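Local coordinates for protein ALDH21) (Physcomitrella patens subsp. patens, PDB 5MZ5) that oxidises succinic semialdehyde with NADP+ as cofactor, as an aldehyde dehydrogenase of lower plants and some vascular plants, at residues W374-T387 and T399-E413. Residues are numbered along the deposited sequence; the frame is centred on the assembly and turned at random.
Sequences WVKEAVAKGGKLLT and TVIEDVPIEANARKE
Asn409 lies over one face of the Trp374 indole, its CB 3.5 Å from the centroid of the five-membered ring, a CH-pi contact. Glu413 CB meets the six-membered ring at CH2, 3.5 Å away. Replacing Trp374 by alanine removes the indole, which is likely to leave Asn409 CB and Glu413 CB without their apolar cover and to open a gap beside the short helix 409-412. Glu413 leads directly into Glu414, an NADP+-binding residue.

Glu377 supplies the polar grip. Its CG is anti to the backbone N (chi1 -176°), which carries the carboxylate to the start of helix 409-412. OE1 accepts from Asn409 ND2 at 2.9 Å on its syn side but 29° out of the carboxylate plane, and the bond is bent. Carboxylate and amide planes are 75° apart. OE2 takes a weak bond from Asn409 N and a salt bridge from Lys381 NZ. A water accepts from Ala410 N and donates to Trp374 O.

Apolar packing fills the middle. Ala378 CB sits 3.9 Å from Val404 CG1 and also touches Ile401 CD1 and Ala410 CB. Gly382 ends helix 365-380 in a Schellman motif. At Gly383 a side chain would run into Val404 CG2.

Strands 384-387 and 395-402 pair antiparallel. Lys384 N to Glu402 O and Glu402 N to Lys384 O are both 2.8 Å. Leu386 N bonds Val400 O at 2.9 Å, and a beta bulge shifts the register before Thr387.

Strand 395-402 also pairs in parallel with strand 419-425, so strand 384-387 lies at the margin of this sheet, outside 395-402. Helix 333-345 packs against Leu386 and Val400, and its Lys337 forms a salt bridge with Glu402, which also bonds Tyr333.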
loop_
_atom_site.group_PDB
_atom_site.type_symbol
_atom_site.label_atom_id
_atom_site.label_comp_id
_atom_site.label_asym_id
_atom_site.label_seq_id
_atom_site.Cartn_x
_atom_site.Cartn_y
_atom_site.Cartn_z
ATOM N N TRP A 374 -43.597 -20.646 4.130
ATOM C CA TRP A 374 -42.325 -21.364 4.150
ATOM C C TRP A 374 -42.110 -22.097 5.461
ATOM O O TRP A 374 -41.565 -23.194 5.439
ATOM C CB TRP A 374 -41.149 -20.451 3.781
ATOM C CG TRP A 374 -41.088 -20.124 2.316
ATOM C CD1 TRP A 374 -42.035 -20.397 1.366
ATOM C CD2 TRP A 374 -40.022 -19.453 1.638
ATOM N NE1 TRP A 374 -41.623 -19.935 0.140
ATOM C CE2 TRP A 374 -40.392 -19.347 0.276
ATOM C CE3 TRP A 374 -38.791 -18.901 2.052
ATOM C CZ2 TRP A 374 -39.557 -18.763 -0.682
ATOM C CZ3 TRP A 374 -37.977 -18.305 1.103
ATOM C CH2 TRP A 374 -38.371 -18.220 -0.240
ATOM N N VAL A 375 -42.592 -21.536 6.588
ATOM C CA VAL A 375 -42.509 -22.191 7.901
ATOM C C VAL A 375 -43.392 -23.462 7.884
ATOM O O VAL A 375 -42.918 -24.539 8.273
ATOM C CB VAL A 375 -42.842 -21.216 9.072
ATOM C CG1 VAL A 375 -43.108 -21.958 10.380
ATOM C CG2 VAL A 375 -41.740 -20.170 9.254
ATOM N N LYS A 376 -44.659 -23.337 7.411
ATOM C CA LYS A 376 -45.594 -24.462 7.318
ATOM C C LYS A 376 -45.040 -25.554 6.387
ATOM O O LYS A 376 -45.063 -26.730 6.744
ATOM C CB LYS A 376 -46.997 -24.008 6.867
ATOM C CG LYS A 376 -47.765 -23.220 7.925
ATOM C CD LYS A 376 -49.235 -23.111 7.590
ATOM C CE LYS A 376 -49.835 -21.755 7.863
ATOM N NZ LYS A 376 -49.701 -20.851 6.680
ATOM N N GLU A 377 -44.479 -25.151 5.236
ATOM C CA GLU A 377 -43.874 -26.071 4.278
ATOM C C GLU A 377 -42.682 -26.823 4.908
ATOM O O GLU A 377 -42.562 -28.030 4.704
ATOM C CB GLU A 377 -43.452 -25.318 3.012
ATOM C CG GLU A 377 -42.896 -26.196 1.900
ATOM C CD GLU A 377 -41.779 -25.584 1.074
ATOM O OE1 GLU A 377 -41.672 -24.337 1.036
ATOM O OE2 GLU A 377 -41.021 -26.355 0.442
ATOM N N ALA A 378 -41.832 -26.114 5.693
ATOM C CA ALA A 378 -40.668 -26.686 6.380
ATOM C C ALA A 378 -41.097 -27.776 7.365
ATOM O O ALA A 378 -40.478 -28.844 7.384
ATOM C CB ALA A 378 -39.881 -25.595 7.095
ATOM N N VAL A 379 -42.182 -27.522 8.142
ATOM C CA VAL A 379 -42.720 -28.472 9.108
ATOM C C VAL A 379 -43.394 -29.669 8.378
ATOM O O VAL A 379 -43.236 -30.808 8.822
ATOM C CB VAL A 379 -43.610 -27.841 10.229
ATOM C CG1 VAL A 379 -42.941 -26.635 10.904
ATOM C CG2 VAL A 379 -45.020 -27.513 9.767
ATOM N N ALA A 380 -44.071 -29.409 7.228
ATOM C CA ALA A 380 -44.735 -30.442 6.400
ATOM C C ALA A 380 -43.710 -31.425 5.799
ATOM O O ALA A 380 -43.988 -32.613 5.670
ATOM C CB ALA A 380 -45.553 -29.790 5.285
ATOM N N LYS A 381 -42.509 -30.918 5.481
ATOM C CA LYS A 381 -41.401 -31.677 4.915
ATOM C C LYS A 381 -40.544 -32.418 5.974
ATOM O O LYS A 381 -39.555 -33.065 5.609
ATOM C CB LYS A 381 -40.547 -30.772 4.022
ATOM C CG LYS A 381 -41.178 -30.516 2.663
ATOM C CD LYS A 381 -40.212 -29.816 1.724
ATOM C CE LYS A 381 -40.633 -29.939 0.277
ATOM N NZ LYS A 381 -41.799 -29.074 -0.044
ATOM N N GLY A 382 -40.935 -32.344 7.250
ATOM C CA GLY A 382 -40.217 -33.025 8.325
ATOM C C GLY A 382 -39.535 -32.169 9.384
ATOM O O GLY A 382 -39.024 -32.715 10.366
ATOM N N GLY A 383 -39.526 -30.844 9.206
ATOM C CA GLY A 383 -38.935 -29.925 10.178
ATOM C C GLY A 383 -39.695 -29.894 11.496
ATOM O O GLY A 383 -40.929 -29.924 11.510
ATOM N N LYS A 384 -38.969 -29.835 12.614
ATOM C CA LYS A 384 -39.589 -29.792 13.939
ATOM C C LYS A 384 -39.625 -28.351 14.468
ATOM O O LYS A 384 -38.572 -27.756 14.728
ATOM C CB LYS A 384 -38.886 -30.753 14.926
ATOM C CG LYS A 384 -39.590 -30.866 16.276
ATOM C CD LYS A 384 -38.694 -31.524 17.320
ATOM C CE LYS A 384 -39.234 -31.363 18.719
ATOM N NZ LYS A 384 -38.196 -31.642 19.744
ATOM N N LEU A 385 -40.839 -27.795 14.619
ATOM C CA LEU A 385 -41.034 -26.445 15.125
ATOM C C LEU A 385 -40.730 -26.408 16.627
ATOM O O LEU A 385 -41.376 -27.116 17.408
ATOM C CB LEU A 385 -42.466 -25.968 14.818
ATOM C CG LEU A 385 -42.826 -24.516 15.176
ATOM C CD1 LEU A 385 -42.122 -23.514 14.246
ATOM C CD2 LEU A 385 -44.322 -24.314 15.105
ATOM N N LEU A 386 -39.713 -25.615 17.017
ATOM C CA LEU A 386 -39.301 -25.493 18.419
ATOM C C LEU A 386 -40.009 -24.355 19.138
ATOM O O LEU A 386 -40.264 -24.461 20.342
ATOM C CB LEU A 386 -37.777 -25.379 18.567
ATOM C CG LEU A 386 -36.931 -26.514 17.986
ATOM C CD1 LEU A 386 -35.440 -26.237 18.218
ATOM C CD2 LEU A 386 -37.340 -27.891 18.548
ATOM N N THR A 387 -40.331 -23.272 18.393
ATOM C CA THR A 387 -41.038 -22.084 18.898
ATOM C C THR A 387 -41.510 -21.209 17.727
ATOM O O THR A 387 -40.961 -21.307 16.627
ATOM C CB THR A 387 -40.142 -21.311 19.893
ATOM O OG1 THR A 387 -40.919 -20.326 20.569
ATOM C CG2 THR A 387 -38.898 -20.691 19.227
ATOM N N THR A 399 -39.113 -17.486 15.151
ATOM C CA THR A 399 -39.246 -18.916 14.910
ATOM C C THR A 399 -37.916 -19.641 14.863
ATOM O O THR A 399 -36.946 -19.113 14.332
ATOM C CB THR A 399 -40.019 -19.107 13.583
ATOM O OG1 THR A 399 -41.214 -18.326 13.599
ATOM C CG2 THR A 399 -40.354 -20.557 13.280
ATOM N N VAL A 400 -37.901 -20.881 15.382
ATOM C CA VAL A 400 -36.777 -21.826 15.345
ATOM C C VAL A 400 -37.320 -23.183 14.883
ATOM O O VAL A 400 -38.253 -23.707 15.473
ATOM C CB VAL A 400 -35.953 -21.951 16.661
ATOM C CG1 VAL A 400 -34.713 -22.827 16.447
ATOM C CG2 VAL A 400 -35.546 -20.578 17.192
ATOM N N ILE A 401 -36.754 -23.720 13.805
ATOM C CA ILE A 401 -37.150 -25.012 13.242
ATOM C C ILE A 401 -35.913 -25.903 13.155
ATOM O O ILE A 401 -34.878 -25.489 12.637
ATOM C CB ILE A 401 -37.910 -24.940 11.882
ATOM C CG1 ILE A 401 -38.697 -23.612 11.697
ATOM C CG2 ILE A 401 -38.814 -26.180 11.713
ATOM C CD1 ILE A 401 -39.216 -23.336 10.275
ATOM N N GLU A 402 -36.051 -27.124 13.644
ATOM C CA GLU A 402 -35.012 -28.134 13.698
ATOM C C GLU A 402 -35.137 -29.145 12.547
ATOM O O GLU A 402 -36.242 -29.543 12.192
ATOM C CB GLU A 402 -35.106 -28.829 15.066
ATOM C CG GLU A 402 -34.166 -29.989 15.314
ATOM C CD GLU A 402 -34.388 -30.557 16.701
ATOM O OE1 GLU A 402 -35.345 -31.348 16.888
ATOM O OE2 GLU A 402 -33.667 -30.123 17.625
ATOM N N ASP A 403 -33.980 -29.523 11.954
ATOM C CA ASP A 403 -33.823 -30.526 10.885
ATOM C C ASP A 403 -34.738 -30.312 9.657
ATOM O O ASP A 403 -35.418 -31.237 9.198
ATOM C CB ASP A 403 -33.968 -31.959 11.456
ATOM C CG ASP A 403 -32.947 -32.287 12.537
ATOM O OD1 ASP A 403 -31.816 -31.723 12.488
ATOM O OD2 ASP A 403 -33.278 -33.094 13.441
ATOM N N VAL A 404 -34.710 -29.095 9.105
ATOM C CA VAL A 404 -35.462 -28.767 7.897
ATOM C C VAL A 404 -34.691 -29.371 6.694
ATOM O O VAL A 404 -33.493 -29.105 6.552
ATOM C CB VAL A 404 -35.699 -27.242 7.757
ATOM C CG1 VAL A 404 -36.277 -26.886 6.390
ATOM C CG2 VAL A 404 -36.606 -26.732 8.870
ATOM N N PRO A 405 -35.338 -30.216 5.850
ATOM C CA PRO A 405 -34.605 -30.808 4.712
ATOM C C PRO A 405 -34.211 -29.789 3.639
ATOM O O PRO A 405 -34.814 -28.724 3.530
ATOM C CB PRO A 405 -35.564 -31.891 4.189
ATOM C CG PRO A 405 -36.902 -31.430 4.595
ATOM C CD PRO A 405 -36.739 -30.694 5.895
ATOM N N ILE A 406 -33.183 -30.132 2.862
ATOM C CA ILE A 406 -32.590 -29.330 1.789
ATOM C C ILE A 406 -33.617 -28.909 0.700
ATOM O O ILE A 406 -33.460 -27.847 0.110
ATOM C CB ILE A 406 -31.331 -30.066 1.201
ATOM C CG1 ILE A 406 -30.441 -29.118 0.376
ATOM C CG2 ILE A 406 -31.684 -31.346 0.414
ATOM C CD1 ILE A 406 -29.377 -28.368 1.174
ATOM N N GLU A 407 -34.650 -29.730 0.451
ATOM C CA GLU A 407 -35.666 -29.444 -0.567
ATOM C C GLU A 407 -36.649 -28.323 -0.145
ATOM O O GLU A 407 -37.221 -27.672 -1.028
ATOM C CB GLU A 407 -36.404 -30.723 -1.032
ATOM C CG GLU A 407 -37.024 -31.570 0.076
ATOM C CD GLU A 407 -36.146 -32.619 0.743
ATOM O OE1 GLU A 407 -36.716 -33.487 1.443
ATOM O OE2 GLU A 407 -34.902 -32.578 0.582
ATOM N N ALA A 408 -36.821 -28.078 1.181
ATOM C CA ALA A 408 -37.705 -27.006 1.678
ATOM C C ALA A 408 -37.174 -25.612 1.326
ATOM O O ALA A 408 -35.961 -25.367 1.417
ATOM C CB ALA A 408 -37.903 -27.127 3.178
ATOM N N ASN A 409 -38.092 -24.703 0.911
ATOM C CA ASN A 409 -37.779 -23.314 0.541
ATOM C C ASN A 409 -37.087 -22.546 1.658
ATOM O O ASN A 409 -36.212 -21.725 1.369
ATOM C CB ASN A 409 -39.025 -22.562 0.105
ATOM C CG ASN A 409 -39.471 -22.881 -1.290
ATOM O OD1 ASN A 409 -38.685 -22.885 -2.239
ATOM N ND2 ASN A 409 -40.761 -23.117 -1.452
ATOM N N ALA A 410 -37.469 -22.826 2.928
ATOM C CA ALA A 410 -36.888 -22.203 4.121
ATOM C C ALA A 410 -35.385 -22.520 4.218
ATOM O O ALA A 410 -34.634 -21.688 4.712
ATOM C CB ALA A 410 -37.617 -22.673 5.372
ATOM N N ARG A 411 -34.947 -23.683 3.696
ATOM C CA ARG A 411 -33.543 -24.088 3.707
ATOM C C ARG A 411 -32.767 -23.624 2.455
ATOM O O ARG A 411 -31.642 -23.137 2.571
ATOM C CB ARG A 411 -33.421 -25.617 3.942
ATOM C CG ARG A 411 -31.999 -26.214 3.841
ATOM C CD ARG A 411 -30.946 -25.538 4.731
ATOM N NE ARG A 411 -29.610 -26.112 4.535
ATOM C CZ ARG A 411 -28.769 -25.775 3.558
ATOM N NH1 ARG A 411 -29.096 -24.833 2.687
ATOM N NH2 ARG A 411 -27.594 -26.377 3.451
ATOM N N LYS A 412 -33.377 -23.765 1.279
ATOM C CA LYS A 412 -32.800 -23.450 -0.027
ATOM C C LYS A 412 -32.699 -21.940 -0.320
ATOM O O LYS A 412 -31.707 -21.490 -0.908
ATOM C CB LYS A 412 -33.625 -24.187 -1.103
ATOM C CG LYS A 412 -33.179 -24.029 -2.558
ATOM C CD LYS A 412 -33.875 -25.035 -3.507
ATOM C CE LYS A 412 -35.395 -25.130 -3.421
ATOM N NZ LYS A 412 -36.084 -23.905 -3.914
ATOM N N GLU A 413 -33.725 -21.167 0.067
ATOM C CA GLU A 413 -33.803 -19.740 -0.248
ATOM C C GLU A 413 -33.633 -18.834 0.961
ATOM O O GLU A 413 -33.752 -19.279 2.103
ATOM C CB GLU A 413 -35.166 -19.412 -0.915
ATOM C CG GLU A 413 -35.615 -20.341 -2.031
ATOM C CD GLU A 413 -34.748 -20.381 -3.274
ATOM O OE1 GLU A 413 -34.038 -19.388 -3.556
ATOM O OE2 GLU A 413 -34.796 -21.412 -3.981
HETATM O O HOH W 1 -40.010 -24.347 3.654
#